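Local atomic coordinates of ABC transporter, periplasmic solute-binding protein (Rhizobium meliloti, PDB entry 4WED), a protein that probably serves as the periplasmic substrate-binding component of an ABC transporter, capturing a solute, possibly a peptide or a nickel compound, for import. Residues Phe128-Cys133 and Glu162-Pro168; Lys214-Glu218 and Tyr518-Leu523; Arg337-Ser343 and Glu388-Val392; Asn455-Ile460 and Lys477-Leu482. All blocks are in the same frame, centred on the assembly; numbering follows the deposited sequence.

Interaction 1: residues Phe128-Cys133 and Glu162-Pro168; sequences FSWMNC and ELSYTRP
This is a buried contact of hydrogen bonds and apolar packing: the carboxylate ending helix 159-162 meets the first turn of helix 132-135, and the loop that follows packs on aromatic side chains. Phe128 to Met131 form a type I turn. Met131 then takes the N-cap position with an extended backbone (psi 131°), and the carboxylate of Glu162 (chi1 m, chi2 t) accepts from the first two amides of the helix: Asn132 N to Glu162 OE2 and Cys133 N to Glu162 OE1, each 2.9 Å. Glu162 to Tyr165 make a second type I turn, and a cis peptide precedes Pro168. Met131, modelled as selenomethionine, lies between these parts: its CE is 3.4 Å from Glu162 O, its SE 3.6 Å from Pro168 CD and, obliquely, 5.2 Å from the Tyr165 ring centroid, a Met-aromatic contact. Pro168 CG rests over the Phe128 ring face, 4.0 Å from the centroid (CH-pi), and Trp130 CH2 touches Tyr165 CE2 at 3.9 Å. Thr166 N and Arg167 N hydrogen-bond a glycerol, probably from the crystallisation liquor, so this loop may line a pocket. Trp122 of helix 112-122 packs against Phe128, Cys133 and Pro168, and Val69 of strand 69-71 against Leu163.

Interaction 2: residues Lys214-Glu218 and Tyr518-Leu523; sequences KPTYE and YENIVL
Pro215, extended at phi/psi -46/143°, leads the loop between strands 201-206 and 219-224 up to the C-terminal segment without itself coming within 4.5 Å of it. Thr216 follows with a helical backbone (-68/-19°), its CA 5.7 Å from that of Val522, the nearest CA pair across the segments. Its p rotamer allows a short hydrogen bond from Thr216 OG1 to Ile521 O (2.6 Å), and the same OG1 lies 3.3 Å from Val522 CA. Tyr217 is extended again (-113/157°) and gives the most surface to the contact. With chi1 p and chi2 near -80°, its ring lies along the other segment: CB meets Leu523 CD1 at 3.8 Å, CE1 meets Ile521 CB at 3.8 Å, and the phenol donates from Tyr217 OH to Tyr518 O at 2.9 Å. Both carbonyls, of Ile521 and Tyr518, stand at the edge of the ring. They belong to the ends of a type II turn, Tyr518 to Ile521, with Asn520 in the left-handed region (77/-8°), after which the chain straightens into strand 522-523. Trp192 meets both tyrosine rings, and Leu38 of strand 37-42 touches Tyr217 and Ile521. Side-chain hydroxyls bonded to main-chain carbonyls thus fasten the two-stranded antiparallel sheet of 504-505 and 522-523 beside the mixed sheet that contains strands 37-42 and 219-224.

Interaction 3: residues Arg337-Ser343 and Glu388-Val392; sequences RDAAAAS and EMKEV
Val392 pushes its CG1 against the first turn of helix 339-348, 3.7 Å from Ala342 CB and 4.0 Å from Ala339 CB, covering both alanines from the C-terminal part of helix 378-392. The CA atoms of Ser343 and Val392 are 5.2 Å apart. The axes of 339-343 and 388-392 pass at 9.7 Å and cross at -57°. Ser343 turns its hydroxyl back on its own helix, Ser343 OG to Ala339 O at 2.8 Å. Asp338 is the N-cap, accepting from Ala341 N at its OD1 (3.0 Å). Just ahead, Arg337, with chi1 and chi2 t but chi3 bent to -21°, spans the gap: its NH2 forms a salt bridge with Glu391 OE1 at 3.2 Å and lies 4.0 Å from Glu388 CG, which sits over a guanidinium face. Glu388 itself accepts from the backbone of Asp301 through OE1. Ile298 of helix 290-299 touches Ala342 as well. This is plain helix-helix packing, a valine packed on two alanines and flanked by a salt bridge, towards the periphery of the chain, about 32 Å from its centre to that of the contact.

Interaction 4: residues Asn455-Ile460 and Lys477-Leu482; sequences NLDPLI and KVYDWL
Apolar packing makes up nearly all of this contact, where the N-terminal part of helix 457-465 and the residues before it lie against the middle of helix 471-485. Leu459 and Val478 are the closest pair, CA to CA 5.6 Å; Leu459 CB meets Val478 CG2 at 3.8 Å, and that methyl also lies 3.5 Å from Leu459 O and 4.1 Å from Ile460 CG1. Leu459 (m, t) also sets CD1 3.8 Å from Trp481 CB. Leu456 (t, p) places CD1 3.7 Å from Trp481 CE3 and 4.1 Å from Val478 CG1.

Around the aromatic ring, Trp481 (chi1 t, chi2 82°) lays one face over Leu456 CB, while Asn455 CB comes to 3.7 Å from Trp481 NE1. Backbone hydrogen bonds stay within each segment: Ile460 N to Leu456 O (2.9 Å) on one side, Trp481 N to Lys477 O and Leu482 N to Val478 O (both 3.1 Å) on the other. Helix 430-437 adds Cys437 against Ile460 and Leu433 against Val478. These are two helices consecutive in the chain, packed as a helical pair through leucine, valine and tryptophan.

In the fold
From the N terminus, interaction 1 closes first, over the 28 residues that include strands 137-144 and 147-152, and ties helix 132-135 to the end of helix 159-162. The loop of interaction 2 opens next, at 214-218, and closes only at 518-523, about 300 residues later, joining the loop before strand 219-224 to the C-terminal strand 522-523; interactions 3 and 4 both nest inside it, one after the other. Interaction 3 joins helices 339-348 and 378-392, and interaction 4 helices 457-465 and 471-485, their centres about 28 Å apart. None of the four touch. Interactions 1 and 3 lie on opposite sides of the chain's centre, as do 2 and 4. Tyr518 of interaction 2 lies near the sodium ion bound by Asp62 and Asp515.

Interaction 1: residues Phe128-Cys133 and Glu162-Pro168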
loop_
_atom_site.group_PDB
_atom_site.type_symbol
_atom_site.label_atom_id
_atom_site.label_comp_id
_atom_site.label_asym_id
_atom_site.label_seq_id
_atom_site.Cartn_x
_atom_site.Cartn_y
_atom_site.Cartn_z
ATOM N N PHE A 128 2.628 -20.024 1.054
ATOM C CA PHE A 128 3.012 -18.758 0.390
ATOM C C PHE A 128 2.741 -18.735 -1.098
ATOM O O PHE A 128 3.381 -17.977 -1.817
ATOM C CB PHE A 128 4.490 -18.474 0.619
ATOM C CG PHE A 128 4.861 -18.470 2.062
ATOM C CD1 PHE A 128 4.474 -17.418 2.875
ATOM C CD2 PHE A 128 5.547 -19.533 2.618
ATOM C CE1 PHE A 128 4.791 -17.412 4.218
ATOM C CE2 PHE A 128 5.875 -19.536 3.958
ATOM C CZ PHE A 128 5.498 -18.472 4.758
ATOM N N SER A 129 1.789 -19.548 -1.554
ATOM C CA SER A 129 1.454 -19.619 -2.982
ATOM C C SER A 129 0.893 -18.288 -3.524
ATOM O O SER A 129 0.975 -18.037 -4.729
ATOM C CB SER A 129 0.484 -20.779 -3.262
ATOM O OG SER A 129 -0.670 -20.696 -2.440
ATOM N N TRP A 130 0.373 -17.432 -2.636
ATOM C CA TRP A 130 -0.153 -16.094 -3.041
ATOM C C TRP A 130 0.937 -15.159 -3.580
ATOM O O TRP A 130 0.651 -14.164 -4.233
ATOM C CB TRP A 130 -0.929 -15.406 -1.896
ATOM C CG TRP A 130 -0.081 -15.092 -0.710
ATOM C CD1 TRP A 130 0.189 -15.914 0.340
ATOM C CD2 TRP A 130 0.634 -13.873 -0.460
ATOM N NE1 TRP A 130 1.025 -15.289 1.222
ATOM C CE2 TRP A 130 1.320 -14.039 0.754
ATOM C CE3 TRP A 130 0.755 -12.652 -1.152
ATOM C CZ2 TRP A 130 2.104 -13.042 1.304
ATOM C CZ3 TRP A 130 1.531 -11.664 -0.611
ATOM C CH2 TRP A 130 2.197 -11.854 0.609
HETATM N N MSE A 131 2.179 -15.543 -3.373
HETATM C CA MSE A 131 3.274 -14.773 -3.864
HETATM C C MSE A 131 3.860 -15.454 -5.038
HETATM O O MSE A 131 4.136 -16.656 -4.990
HETATM C CB MSE A 131 4.331 -14.765 -2.807
HETATM C CG MSE A 131 4.260 -13.452 -2.080
HETATM SE SE MSE A 131 5.693 -13.662 -0.802
HETATM C CE MSE A 131 7.140 -12.751 -1.745
ATOM N N ASN A 132 4.058 -14.701 -6.101
ATOM C CA ASN A 132 4.497 -15.256 -7.362
ATOM C C ASN A 132 5.875 -15.923 -7.318
ATOM O O ASN A 132 6.075 -16.915 -7.995
ATOM C CB ASN A 132 4.377 -14.213 -8.461
ATOM C CG ASN A 132 2.936 -14.000 -8.865
ATOM O OD1 ASN A 132 2.211 -14.965 -9.077
ATOM N ND2 ASN A 132 2.497 -12.751 -8.926
ATOM N N CYS A 133 6.806 -15.411 -6.521
ATOM C CA CYS A 133 8.150 -15.977 -6.492
ATOM C C CYS A 133 8.168 -17.288 -5.754
ATOM O O CYS A 133 8.834 -18.182 -6.201
ATOM C CB CYS A 133 9.217 -15.032 -5.951
ATOM S SG CYS A 133 8.949 -14.486 -4.292
ATOM N N GLU A 162 8.552 -8.131 -4.596
ATOM C CA GLU A 162 8.048 -9.123 -3.683
ATOM C C GLU A 162 9.140 -9.454 -2.694
ATOM O O GLU A 162 8.858 -9.801 -1.544
ATOM C CB GLU A 162 7.635 -10.395 -4.433
ATOM C CG GLU A 162 6.259 -10.357 -5.095
ATOM C CD GLU A 162 5.770 -11.745 -5.595
ATOM O OE1 GLU A 162 6.517 -12.765 -5.490
ATOM O OE2 GLU A 162 4.611 -11.840 -6.091
ATOM N N LEU A 163 10.393 -9.362 -3.152
ATOM C CA LEU A 163 11.519 -9.736 -2.323
ATOM C C LEU A 163 11.848 -8.622 -1.327
ATOM O O LEU A 163 12.703 -8.808 -0.448
ATOM C CB LEU A 163 12.755 -10.054 -3.174
ATOM C CG LEU A 163 12.738 -11.352 -4.043
ATOM C CD1 LEU A 163 13.918 -11.420 -5.011
ATOM C CD2 LEU A 163 12.688 -12.605 -3.212
ATOM N N SER A 164 11.226 -7.460 -1.506
ATOM C CA SER A 164 11.325 -6.362 -0.533
ATOM C C SER A 164 10.364 -6.551 0.653
ATOM O O SER A 164 10.484 -5.844 1.584
ATOM C CB SER A 164 11.048 -5.037 -1.175
ATOM O OG SER A 164 9.657 -4.902 -1.466
ATOM N N TYR A 165 9.464 -7.538 0.644
ATOM C CA TYR A 165 8.423 -7.578 1.664
ATOM C C TYR A 165 8.989 -7.811 3.064
ATOM O O TYR A 165 10.108 -8.301 3.234
ATOM C CB TYR A 165 7.422 -8.704 1.393
ATOM C CG TYR A 165 6.494 -8.539 0.229
ATOM C CD1 TYR A 165 6.591 -7.461 -0.656
ATOM C CD2 TYR A 165 5.553 -9.535 -0.046
ATOM C CE1 TYR A 165 5.763 -7.379 -1.761
ATOM C CE2 TYR A 165 4.715 -9.447 -1.143
ATOM C CZ TYR A 165 4.834 -8.385 -2.001
ATOM O OH TYR A 165 3.977 -8.313 -3.070
ATOM N N THR A 166 8.172 -7.469 4.047
ATOM C CA THR A 166 8.552 -7.575 5.445
ATOM C C THR A 166 8.597 -9.058 5.731
ATOM O O THR A 166 9.524 -9.532 6.316
ATOM C CB THR A 166 7.600 -6.798 6.394
ATOM O OG1 THR A 166 7.758 -5.378 6.171
ATOM C CG2 THR A 166 7.934 -7.085 7.890
ATOM N N ARG A 167 7.603 -9.800 5.280
ATOM C CA ARG A 167 7.607 -11.247 5.433
ATOM C C ARG A 167 7.020 -11.859 4.178
ATOM O O ARG A 167 6.209 -11.220 3.533
ATOM C CB ARG A 167 6.758 -11.638 6.632
ATOM C CG ARG A 167 5.313 -11.216 6.493
ATOM C CD ARG A 167 4.428 -11.875 7.523
ATOM N NE ARG A 167 4.553 -11.215 8.809
ATOM C CZ ARG A 167 3.536 -10.767 9.524
ATOM N NH1 ARG A 167 2.299 -10.908 9.095
ATOM N NH2 ARG A 167 3.771 -10.176 10.670
ATOM N N PRO A 168 7.392 -13.086 3.815
ATOM C CA PRO A 168 8.332 -13.958 4.532
ATOM C C PRO A 168 9.770 -13.898 4.031
ATOM O O PRO A 168 10.583 -14.770 4.317
ATOM C CB PRO A 168 7.793 -15.333 4.184
ATOM C CG PRO A 168 7.391 -15.183 2.764
ATOM C CD PRO A 168 6.798 -13.798 2.667
#

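Interaction 2: residues Lys214-Glu218 and Tyr518-Leu523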
loop_
_atom_site.group_PDB
_atom_site.type_symbol
_atom_site.label_atom_id
_atom_site.label_comp_id
_atom_site.label_asym_id
_atom_site.label_seq_id
_atom_site.Cartn_x
_atom_site.Cartn_y
_atom_site.Cartn_z
ATOM N N LYS A 214 24.319 3.129 11.549
ATOM C CA LYS A 214 23.697 2.929 12.834
ATOM C C LYS A 214 22.908 4.175 13.209
ATOM O O LYS A 214 23.374 5.287 12.961
ATOM C CB LYS A 214 24.775 2.656 13.898
ATOM N N PRO A 215 21.745 3.992 13.859
ATOM C CA PRO A 215 20.957 5.074 14.506
ATOM C C PRO A 215 21.764 6.056 15.382
ATOM O O PRO A 215 22.689 5.656 16.061
ATOM C CB PRO A 215 19.977 4.310 15.400
ATOM C CG PRO A 215 19.873 2.922 14.820
ATOM C CD PRO A 215 21.143 2.650 14.056
ATOM N N THR A 216 21.423 7.342 15.374
ATOM C CA THR A 216 22.124 8.294 16.251
ATOM C C THR A 216 21.850 8.068 17.745
ATOM O O THR A 216 22.595 8.537 18.591
ATOM C CB THR A 216 21.750 9.749 15.947
ATOM O OG1 THR A 216 20.328 9.905 16.026
ATOM C CG2 THR A 216 22.274 10.160 14.590
ATOM N N TYR A 217 20.770 7.349 18.039
ATOM C CA TYR A 217 20.315 7.069 19.396
ATOM C C TYR A 217 20.439 5.564 19.720
ATOM O O TYR A 217 20.375 4.700 18.822
ATOM C CB TYR A 217 18.860 7.509 19.553
ATOM C CG TYR A 217 17.954 6.958 18.477
ATOM C CD1 TYR A 217 17.889 7.548 17.198
ATOM C CD2 TYR A 217 17.161 5.855 18.721
ATOM C CE1 TYR A 217 17.064 7.020 16.200
ATOM C CE2 TYR A 217 16.319 5.340 17.737
ATOM C CZ TYR A 217 16.288 5.911 16.472
ATOM O OH TYR A 217 15.438 5.363 15.509
ATOM N N GLU A 218 20.515 5.295 21.024
ATOM C CA GLU A 218 20.917 4.026 21.600
ATOM C C GLU A 218 19.792 3.004 21.704
ATOM O O GLU A 218 20.071 1.790 21.773
ATOM C CB GLU A 218 21.545 4.243 23.005
ATOM N N TYR A 518 12.218 4.523 11.736
ATOM C CA TYR A 518 13.271 4.848 12.717
ATOM C C TYR A 518 14.451 5.576 12.069
ATOM O O TYR A 518 15.326 6.131 12.765
ATOM C CB TYR A 518 13.789 3.583 13.392
ATOM C CG TYR A 518 14.408 2.600 12.438
ATOM C CD1 TYR A 518 15.744 2.693 12.064
ATOM C CD2 TYR A 518 13.641 1.592 11.874
ATOM C CE1 TYR A 518 16.294 1.788 11.159
ATOM C CE2 TYR A 518 14.177 0.683 10.971
ATOM C CZ TYR A 518 15.504 0.782 10.621
ATOM O OH TYR A 518 16.007 -0.126 9.706
ATOM N N GLU A 519 14.491 5.548 10.740
ATOM C CA GLU A 519 15.613 6.042 9.987
ATOM C C GLU A 519 15.772 7.535 10.215
ATOM O O GLU A 519 14.788 8.274 10.257
ATOM C CB GLU A 519 15.396 5.818 8.476
ATOM C CG GLU A 519 15.495 4.366 7.981
ATOM C CD GLU A 519 14.200 3.576 8.077
ATOM O OE1 GLU A 519 13.109 4.196 8.126
ATOM O OE2 GLU A 519 14.273 2.321 8.085
ATOM N N ASN A 520 17.029 7.946 10.276
ATOM C CA ASN A 520 17.477 9.317 10.156
ATOM C C ASN A 520 17.253 10.140 11.392
ATOM O O ASN A 520 17.699 11.298 11.462
ATOM C CB ASN A 520 16.826 10.050 8.978
ATOM C CG ASN A 520 17.113 9.405 7.640
ATOM O OD1 ASN A 520 16.212 9.283 6.795
ATOM N ND2 ASN A 520 18.360 9.013 7.424
ATOM N N ILE A 521 16.542 9.571 12.347
ATOM C CA ILE A 521 16.083 10.350 13.496
ATOM C C ILE A 521 17.267 10.737 14.372
ATOM O O ILE A 521 18.187 9.938 14.572
ATOM C CB ILE A 521 14.995 9.628 14.316
ATOM C CG1 ILE A 521 13.663 9.699 13.579
ATOM C CG2 ILE A 521 14.838 10.301 15.681
ATOM C CD1 ILE A 521 12.575 8.913 14.249
ATOM N N VAL A 522 17.254 11.981 14.824
ATOM C CA VAL A 522 18.182 12.442 15.839
ATOM C C VAL A 522 17.370 13.147 16.924
ATOM O O VAL A 522 16.477 13.930 16.630
ATOM C CB VAL A 522 19.332 13.321 15.275
ATOM C CG1 VAL A 522 18.822 14.332 14.305
ATOM C CG2 VAL A 522 20.093 14.030 16.391
ATOM N N LEU A 523 17.684 12.835 18.179
ATOM C CA LEU A 523 16.942 13.349 19.319
ATOM C C LEU A 523 17.650 14.538 19.986
ATOM O O LEU A 523 18.764 14.384 20.485
ATOM C CB LEU A 523 16.800 12.231 20.339
ATOM C CG LEU A 523 16.146 10.948 19.876
ATOM C CD1 LEU A 523 16.322 9.929 20.992
ATOM C CD2 LEU A 523 14.676 11.200 19.581
#

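Interaction 3: residues Arg337-Ser343 and Glu388-Val392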
loop_
_atom_site.group_PDB
_atom_site.type_symbol
_atom_site.label_atom_id
_atom_site.label_comp_id
_atom_site.label_asym_id
_atom_site.label_seq_id
_atom_site.Cartn_x
_atom_site.Cartn_y
_atom_site.Cartn_z
ATOM N N ARG A 337 -13.612 20.320 -10.055
ATOM C CA ARG A 337 -15.069 20.282 -10.265
ATOM C C ARG A 337 -15.499 21.262 -11.370
ATOM O O ARG A 337 -15.213 22.457 -11.297
ATOM C CB ARG A 337 -15.862 20.560 -8.966
ATOM C CG ARG A 337 -17.282 20.019 -9.058
ATOM C CD ARG A 337 -18.335 20.585 -8.098
ATOM N NE ARG A 337 -17.891 21.244 -6.856
ATOM C CZ ARG A 337 -18.736 21.808 -5.970
ATOM N NH1 ARG A 337 -18.285 22.365 -4.850
ATOM N NH2 ARG A 337 -20.048 21.804 -6.199
ATOM N N ASP A 338 -16.184 20.753 -12.394
ATOM C CA ASP A 338 -16.707 21.640 -13.433
ATOM C C ASP A 338 -18.163 21.330 -13.762
ATOM O O ASP A 338 -18.474 20.576 -14.656
ATOM C CB ASP A 338 -15.799 21.545 -14.666
ATOM C CG ASP A 338 -15.931 22.735 -15.578
ATOM O OD1 ASP A 338 -17.047 23.275 -15.676
ATOM O OD2 ASP A 338 -14.918 23.116 -16.200
ATOM N N ALA A 339 -19.069 21.922 -13.013
ATOM C CA ALA A 339 -20.485 21.651 -13.187
ATOM C C ALA A 339 -20.964 22.063 -14.552
ATOM O O ALA A 339 -21.868 21.445 -15.085
ATOM C CB ALA A 339 -21.306 22.366 -12.135
ATOM N N ALA A 340 -20.368 23.089 -15.126
ATOM C CA ALA A 340 -20.856 23.599 -16.410
ATOM C C ALA A 340 -20.459 22.632 -17.517
ATOM O O ALA A 340 -21.273 22.244 -18.361
ATOM C CB ALA A 340 -20.319 25.000 -16.690
ATOM N N ALA A 341 -19.214 22.226 -17.512
ATOM C CA ALA A 341 -18.783 21.205 -18.465
ATOM C C ALA A 341 -19.557 19.868 -18.311
ATOM O O ALA A 341 -19.946 19.250 -19.309
ATOM C CB ALA A 341 -17.290 20.981 -18.335
ATOM N N ALA A 342 -19.833 19.455 -17.077
ATOM C CA ALA A 342 -20.589 18.232 -16.855
ATOM C C ALA A 342 -21.999 18.283 -17.442
ATOM O O ALA A 342 -22.452 17.356 -18.131
ATOM C CB ALA A 342 -20.631 17.930 -15.369
ATOM N N SER A 343 -22.700 19.375 -17.158
ATOM C CA SER A 343 -24.044 19.615 -17.686
ATOM C C SER A 343 -24.048 19.575 -19.227
ATOM O O SER A 343 -24.965 19.068 -19.870
ATOM C CB SER A 343 -24.492 21.025 -17.253
ATOM O OG SER A 343 -24.500 21.156 -15.846
ATOM N N GLU A 388 -23.564 17.100 -5.171
ATOM C CA GLU A 388 -22.858 17.611 -6.319
ATOM C C GLU A 388 -23.445 17.135 -7.643
ATOM O O GLU A 388 -23.463 17.891 -8.602
ATOM C CB GLU A 388 -21.399 17.201 -6.232
ATOM C CG GLU A 388 -20.666 18.000 -5.178
ATOM C CD GLU A 388 -19.296 17.446 -4.883
ATOM O OE1 GLU A 388 -18.967 16.375 -5.447
ATOM O OE2 GLU A 388 -18.546 18.077 -4.100
HETATM N N MSE A 389 -23.893 15.881 -7.684
HETATM C CA MSE A 389 -24.642 15.311 -8.813
HETATM C C MSE A 389 -25.964 15.996 -9.042
HETATM O O MSE A 389 -26.413 16.233 -10.172
HETATM C CB MSE A 389 -24.907 13.866 -8.427
HETATM C CG MSE A 389 -23.637 13.022 -8.355
HETATM SE SE MSE A 389 -22.690 13.148 -10.077
HETATM C CE MSE A 389 -21.466 14.693 -9.833
ATOM N N LYS A 390 -26.603 16.356 -7.953
ATOM C CA LYS A 390 -27.829 17.059 -8.052
ATOM C C LYS A 390 -27.574 18.317 -8.870
ATOM O O LYS A 390 -28.334 18.603 -9.782
ATOM C CB LYS A 390 -28.374 17.351 -6.654
ATOM C CG LYS A 390 -29.481 18.399 -6.595
ATOM C CD LYS A 390 -30.863 17.795 -6.727
ATOM C CE LYS A 390 -31.898 18.894 -6.627
ATOM N NZ LYS A 390 -33.061 18.481 -5.815
ATOM N N GLU A 391 -26.487 19.037 -8.582
ATOM C CA GLU A 391 -26.196 20.313 -9.263
ATOM C C GLU A 391 -26.015 20.158 -10.771
ATOM O O GLU A 391 -26.315 21.081 -11.495
ATOM C CB GLU A 391 -24.964 21.002 -8.657
ATOM C CG GLU A 391 -25.252 21.761 -7.355
ATOM C CD GLU A 391 -23.998 22.085 -6.532
ATOM O OE1 GLU A 391 -23.182 21.164 -6.286
ATOM O OE2 GLU A 391 -23.823 23.251 -6.112
ATOM N N VAL A 392 -25.523 19.006 -11.244
ATOM C CA VAL A 392 -25.400 18.744 -12.697
ATOM C C VAL A 392 -26.596 18.020 -13.301
ATOM O O VAL A 392 -26.616 17.772 -14.509
ATOM C CB VAL A 392 -24.139 17.944 -13.051
ATOM C CG1 VAL A 392 -22.919 18.675 -12.548
ATOM C CG2 VAL A 392 -24.157 16.516 -12.490
#

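Interaction 4: residues Asn455-Ile460 and Lys477-Leu482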
loop_
_atom_site.group_PDB
_atom_site.type_symbol
_atom_site.label_atom_id
_atom_site.label_comp_id
_atom_site.label_asym_id
_atom_site.label_seq_id
_atom_site.Cartn_x
_atom_site.Cartn_y
_atom_site.Cartn_z
ATOM N N ASN A 455 -11.163 -5.591 -24.612
ATOM C CA ASN A 455 -10.342 -4.368 -24.745
ATOM C C ASN A 455 -9.248 -4.176 -23.734
ATOM O O ASN A 455 -8.155 -3.724 -24.103
ATOM C CB ASN A 455 -11.229 -3.142 -24.756
ATOM C CG ASN A 455 -12.157 -3.128 -25.950
ATOM O OD1 ASN A 455 -13.369 -3.336 -25.819
ATOM N ND2 ASN A 455 -11.584 -2.926 -27.137
ATOM N N LEU A 456 -9.536 -4.476 -22.465
ATOM C CA LEU A 456 -8.602 -4.181 -21.393
ATOM C C LEU A 456 -7.707 -5.358 -21.018
ATOM O O LEU A 456 -6.508 -5.192 -20.723
ATOM C CB LEU A 456 -9.367 -3.767 -20.156
ATOM C CG LEU A 456 -8.536 -3.220 -18.993
ATOM C CD1 LEU A 456 -7.629 -2.088 -19.442
ATOM C CD2 LEU A 456 -9.427 -2.746 -17.841
ATOM N N ASP A 457 -8.288 -6.543 -20.973
ATOM C CA ASP A 457 -7.502 -7.710 -20.622
ATOM C C ASP A 457 -6.225 -7.775 -21.436
ATOM O O ASP A 457 -5.141 -7.841 -20.871
ATOM C CB ASP A 457 -8.328 -8.992 -20.737
ATOM C CG ASP A 457 -9.295 -9.150 -19.555
ATOM O OD1 ASP A 457 -9.310 -8.279 -18.614
ATOM O OD2 ASP A 457 -10.048 -10.136 -19.574
ATOM N N PRO A 458 -6.336 -7.674 -22.751
ATOM C CA PRO A 458 -5.122 -7.762 -23.547
ATOM C C PRO A 458 -4.036 -6.791 -23.121
ATOM O O PRO A 458 -2.864 -7.096 -23.180
ATOM C CB PRO A 458 -5.617 -7.442 -24.959
ATOM C CG PRO A 458 -7.014 -7.929 -24.969
ATOM C CD PRO A 458 -7.542 -7.622 -23.596
ATOM N N LEU A 459 -4.429 -5.621 -22.680
ATOM C CA LEU A 459 -3.468 -4.591 -22.331
ATOM C C LEU A 459 -2.890 -4.906 -20.977
ATOM O O LEU A 459 -1.689 -4.723 -20.749
ATOM C CB LEU A 459 -4.162 -3.235 -22.287
ATOM C CG LEU A 459 -4.874 -2.831 -23.577
ATOM C CD1 LEU A 459 -5.727 -1.584 -23.303
ATOM C CD2 LEU A 459 -3.850 -2.600 -24.687
ATOM N N ILE A 460 -3.727 -5.401 -20.073
ATOM C CA ILE A 460 -3.196 -5.824 -18.759
ATOM C C ILE A 460 -2.221 -6.993 -18.908
ATOM O O ILE A 460 -1.108 -6.931 -18.362
ATOM C CB ILE A 460 -4.304 -6.158 -17.734
ATOM C CG1 ILE A 460 -5.163 -4.911 -17.451
ATOM C CG2 ILE A 460 -3.690 -6.658 -16.421
ATOM C CD1 ILE A 460 -6.419 -5.213 -16.657
ATOM N N LYS A 477 -0.327 2.027 -21.543
ATOM C CA LYS A 477 -1.465 1.770 -22.405
ATOM C C LYS A 477 -2.681 1.332 -21.604
ATOM O O LYS A 477 -3.821 1.642 -21.972
ATOM C CB LYS A 477 -1.143 0.700 -23.443
ATOM C CG LYS A 477 0.078 0.984 -24.307
ATOM C CD LYS A 477 0.259 -0.141 -25.301
ATOM C CE LYS A 477 -0.728 0.003 -26.455
ATOM N NZ LYS A 477 -0.829 -1.250 -27.245
ATOM N N VAL A 478 -2.459 0.611 -20.510
ATOM C CA VAL A 478 -3.582 0.323 -19.610
ATOM C C VAL A 478 -4.191 1.660 -19.140
ATOM O O VAL A 478 -5.394 1.868 -19.254
ATOM C CB VAL A 478 -3.174 -0.583 -18.436
ATOM C CG1 VAL A 478 -4.331 -0.750 -17.436
ATOM C CG2 VAL A 478 -2.741 -1.941 -18.959
ATOM N N TYR A 479 -3.344 2.576 -18.688
ATOM C CA TYR A 479 -3.803 3.862 -18.104
ATOM C C TYR A 479 -4.463 4.771 -19.123
ATOM O O TYR A 479 -5.404 5.483 -18.770
ATOM C CB TYR A 479 -2.632 4.612 -17.491
ATOM C CG TYR A 479 -1.874 3.883 -16.429
ATOM C CD1 TYR A 479 -2.552 3.126 -15.447
ATOM C CD2 TYR A 479 -0.494 3.991 -16.337
ATOM C CE1 TYR A 479 -1.872 2.497 -14.410
ATOM C CE2 TYR A 479 0.203 3.348 -15.318
ATOM C CZ TYR A 479 -0.503 2.598 -14.355
ATOM O OH TYR A 479 0.138 1.955 -13.317
ATOM N N ASP A 480 -3.996 4.730 -20.386
ATOM C CA ASP A 480 -4.623 5.525 -21.471
ATOM C C ASP A 480 -5.995 4.992 -21.787
ATOM O O ASP A 480 -6.944 5.742 -21.996
ATOM C CB ASP A 480 -3.817 5.501 -22.759
ATOM C CG ASP A 480 -2.386 5.998 -22.587
ATOM O OD1 ASP A 480 -2.082 6.715 -21.605
ATOM O OD2 ASP A 480 -1.546 5.664 -23.466
ATOM N N TRP A 481 -6.107 3.678 -21.823
ATOM C CA TRP A 481 -7.412 3.081 -22.035
ATOM C C TRP A 481 -8.427 3.557 -20.997
ATOM O O TRP A 481 -9.546 4.007 -21.311
ATOM C CB TRP A 481 -7.323 1.565 -21.948
ATOM C CG TRP A 481 -8.504 0.961 -22.503
ATOM C CD1 TRP A 481 -8.751 0.739 -23.811
ATOM C CD2 TRP A 481 -9.676 0.573 -21.796
ATOM N NE1 TRP A 481 -10.000 0.206 -23.971
ATOM C CE2 TRP A 481 -10.588 0.082 -22.744
ATOM C CE3 TRP A 481 -10.048 0.593 -20.452
ATOM C CZ2 TRP A 481 -11.848 -0.412 -22.393
ATOM C CZ3 TRP A 481 -11.315 0.104 -20.098
ATOM C CH2 TRP A 481 -12.194 -0.385 -21.068
ATOM N N LEU A 482 -8.029 3.423 -19.751
ATOM C CA LEU A 482 -8.935 3.723 -18.653
ATOM C C LEU A 482 -9.379 5.195 -18.710
ATOM O O LEU A 482 -10.555 5.499 -18.535
ATOM C CB LEU A 482 -8.258 3.454 -17.306
ATOM C CG LEU A 482 -7.978 2.007 -16.935
ATOM C CD1 LEU A 482 -6.907 1.939 -15.854
ATOM C CD2 LEU A 482 -9.240 1.308 -16.448
#